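Local atomic coordinates of glycogen synthase (Cyanobacterium sp. CLg1, PDB entry 6GNF), a protein that belongs, as a bacterial glycogen (starch) synthase, to the two-domain glycosyltransferases of the GT-B fold and here holds ADP and glycan ligands. Residues G357-E360 against G364-V367. Numbering follows the deposited sequence.
Sequences GRLE and GADV. With ADP (adenosine-5'-diphosphate), chain F; AC1 (4,6-dideoxy-4-{[(1S,4R,5S,6S)-4,5,6-trihydroxy-3-(hydroxymethyl)cyclohex-2-en-1-yl]amino}-alpha-D-glucopyranose), chain D.
L359 and A365 lie nearest each other where the chain leaves strand 352-356 of the C-terminal parallel sheet and turns into helix 365-370, their CA atoms 5.7 Å apart. The loop bends sharply at L359, the centre of an inverse gamma turn closed by a weak bond from E360 N to R358 O. G364, the N-cap residue of the helix, has positive phi (71°), a conformation glycine adopts with little strain; its N lies 3.6 Å from E360 O, a contact rather than a bond.

Between the segments the side-chain contact is apolar: A365 CB points across, and the leucine reaches it with its end, CD2 resting against that methyl at 3.6 Å. Alanine's short side chain permits this close approach on the first turn of the helix, while the L359 side chain also packs on L392, E393 and L396 of helix 390-402. R358 turns instead to the ligands. Its chain, bent at chi3 (-73°), presents the guanidinium edge to the beta-phosphate of ADP in a forked grip: NE bonds to O3B at 2.9 Å, nearly straight at 168°, and NH2 to O1B at 3.0 Å. NH1 makes a salt bridge with E360 OE1 at 2.8 Å, approaching from above the carboxylate plane, although OE1 itself lies in the guanidinium plane. G357 brings its CA within 3.6 Å of adenine N7, a closeness suited to a residue without a side chain.

Three N-H groups thus fix the rotation of the guanidinium, and Q362 is a further partner of NH2. The arginine's positive charge should offset the negative charge of the beta-phosphate, while E360, second-shell to ADP but touching a bound beta-D-glucopyranose, is placed to hold R358 in position, joining the nucleotide and glycan pockets through this pair.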
loop_
_atom_site.group_PDB
_atom_site.type_symbol
_atom_site.label_atom_id
_atom_site.label_comp_id
_atom_site.label_asym_id
_atom_site.label_seq_id
_atom_site.Cartn_x
_atom_site.Cartn_y
_atom_site.Cartn_z
ATOM N N GLY A 357 0.494 2.475 -12.044
ATOM C CA GLY A 357 1.291 2.335 -10.829
ATOM C C GLY A 357 2.436 3.306 -10.703
ATOM O O GLY A 357 2.813 3.957 -11.662
ATOM N N ARG A 358 2.975 3.395 -9.490
ATOM C CA ARG A 358 4.165 4.198 -9.205
ATOM C C ARG A 358 5.268 3.831 -10.190
ATOM O O ARG A 358 5.426 2.659 -10.544
ATOM C CB ARG A 358 4.637 3.967 -7.760
ATOM C CG ARG A 358 3.662 4.488 -6.708
ATOM C CD ARG A 358 4.122 4.254 -5.272
ATOM N NE ARG A 358 4.032 2.852 -4.848
ATOM C CZ ARG A 358 5.070 2.030 -4.652
ATOM N NH1 ARG A 358 6.329 2.435 -4.837
ATOM N NH2 ARG A 358 4.855 0.780 -4.274
ATOM N N LEU A 359 5.993 4.831 -10.679
ATOM C CA LEU A 359 7.123 4.600 -11.583
ATOM C C LEU A 359 8.400 4.352 -10.767
ATOM O O LEU A 359 9.333 5.155 -10.780
ATOM C CB LEU A 359 7.306 5.797 -12.509
ATOM C CG LEU A 359 6.100 6.159 -13.370
ATOM C CD1 LEU A 359 6.389 7.429 -14.151
ATOM C CD2 LEU A 359 5.750 5.017 -14.311
ATOM N N GLU A 360 8.410 3.234 -10.052
ATOM C CA GLU A 360 9.464 2.889 -9.115
ATOM C C GLU A 360 9.878 1.436 -9.374
ATOM O O GLU A 360 9.123 0.668 -9.961
ATOM C CB GLU A 360 8.935 3.087 -7.690
ATOM C CG GLU A 360 10.013 3.051 -6.577
ATOM C CD GLU A 360 9.899 1.854 -5.604
ATOM O OE1 GLU A 360 9.047 1.863 -4.682
ATOM O OE2 GLU A 360 10.684 0.896 -5.778
ATOM N N GLY A 364 8.056 -2.209 -11.932
ATOM C CA GLY A 364 8.567 -2.646 -13.227
ATOM C C GLY A 364 8.104 -1.842 -14.424
ATOM O O GLY A 364 8.092 -2.357 -15.543
ATOM N N ALA A 365 7.767 -0.572 -14.212
ATOM C CA ALA A 365 7.430 0.330 -15.308
ATOM C C ALA A 365 8.607 0.480 -16.271
ATOM O O ALA A 365 8.418 0.570 -17.495
ATOM C CB ALA A 365 7.009 1.689 -14.769
ATOM N N ASP A 366 9.825 0.473 -15.730
ATOM C CA ASP A 366 11.037 0.528 -16.561
ATOM C C ASP A 366 11.145 -0.654 -17.538
ATOM O O ASP A 366 11.684 -0.506 -18.634
ATOM C CB ASP A 366 12.308 0.663 -15.696
ATOM C CG ASP A 366 12.560 -0.543 -14.788
ATOM O OD1 ASP A 366 11.601 -1.108 -14.205
ATOM O OD2 ASP A 366 13.744 -0.915 -14.640
ATOM N N VAL A 367 10.617 -1.806 -17.131
ATOM C CA VAL A 367 10.573 -3.003 -17.975
ATOM C C VAL A 367 9.646 -2.794 -19.173
ATOM O O VAL A 367 9.984 -3.167 -20.310
ATOM C CB VAL A 367 10.096 -4.238 -17.174
ATOM C CG1 VAL A 367 9.915 -5.447 -18.080
ATOM C CG2 VAL A 367 11.063 -4.548 -16.037
HETATM P PB ADP F . 1.054 0.268 -4.130
HETATM O O1B ADP F . 2.221 -0.674 -3.986
HETATM O O2B ADP F . 0.187 0.338 -2.903
HETATM O O3B ADP F . 1.422 1.593 -4.741
HETATM P PA ADP F . -1.328 -1.086 -5.027
HETATM O O1A ADP F . -1.425 -1.870 -3.725
HETATM O O2A ADP F . -1.725 -1.722 -6.353
HETATM O O3A ADP F . 0.159 -0.481 -5.246
HETATM O "O5'" ADP F . -2.185 0.276 -4.869
HETATM C "C5'" ADP F . -1.929 1.423 -5.687
HETATM C "C4'" ADP F . -3.256 2.137 -5.915
HETATM O "O4'" ADP F . -3.078 3.445 -6.462
HETATM C "C3'" ADP F . -4.108 1.370 -6.904
HETATM O "O3'" ADP F . -5.449 1.358 -6.405
HETATM C "C2'" ADP F . -3.975 2.136 -8.201
HETATM O "O2'" ADP F . -5.208 2.056 -8.910
HETATM C "C1'" ADP F . -3.654 3.555 -7.765
HETATM N N9 ADP F . -2.692 4.311 -8.614
HETATM C C8 ADP F . -1.357 4.122 -8.689
HETATM N N7 ADP F . -0.779 5.016 -9.538
HETATM C C5 ADP F . -1.757 5.808 -10.010
HETATM C C6 ADP F . -1.859 6.952 -10.939
HETATM N N6 ADP F . -0.770 7.450 -11.556
HETATM N N1 ADP F . -3.079 7.488 -11.161
HETATM C C2 ADP F . -4.188 7.016 -10.568
HETATM N N3 ADP F . -4.164 5.979 -9.711
HETATM C C4 ADP F . -3.009 5.346 -9.393
HETATM C C1 AC1 D . 3.627 3.386 1.526
HETATM O O2 AC1 D . 4.064 2.074 3.531
HETATM C C2 AC1 D . 3.231 2.165 2.357
HETATM C C4A AC1 D . 0.012 -3.566 -0.930
HETATM C C3 AC1 D . 3.304 0.873 1.541
HETATM O O3 AC1 D . 2.743 -0.167 2.348
HETATM C C4 AC1 D . 2.556 1.002 0.195
HETATM N N4A AC1 D . 2.578 -0.217 -0.648
HETATM C C5 AC1 D . 3.157 2.212 -0.535
HETATM O O5 AC1 D . 2.962 3.393 0.254
HETATM C C6 AC1 D . 2.531 2.466 -1.897
HETATM C C1B AC1 D . 2.100 -1.543 -0.246
HETATM C C2B AC1 D . 2.321 -2.668 -1.301
HETATM O O2B AC1 D . 3.099 -2.258 -2.421
HETATM C C3B AC1 D . 1.079 -3.252 -1.936
HETATM O O3B AC1 D . 1.420 -4.476 -2.586
HETATM O O4 AC1 D . -1.159 -3.906 -1.679
HETATM C C5B AC1 D . -0.249 -2.379 -0.038
HETATM C C7B AC1 D . 0.667 -1.461 0.221
HETATM C C6B AC1 D . -1.588 -2.266 0.620
HETATM O O6B AC1 D . -1.763 -3.446 1.408
#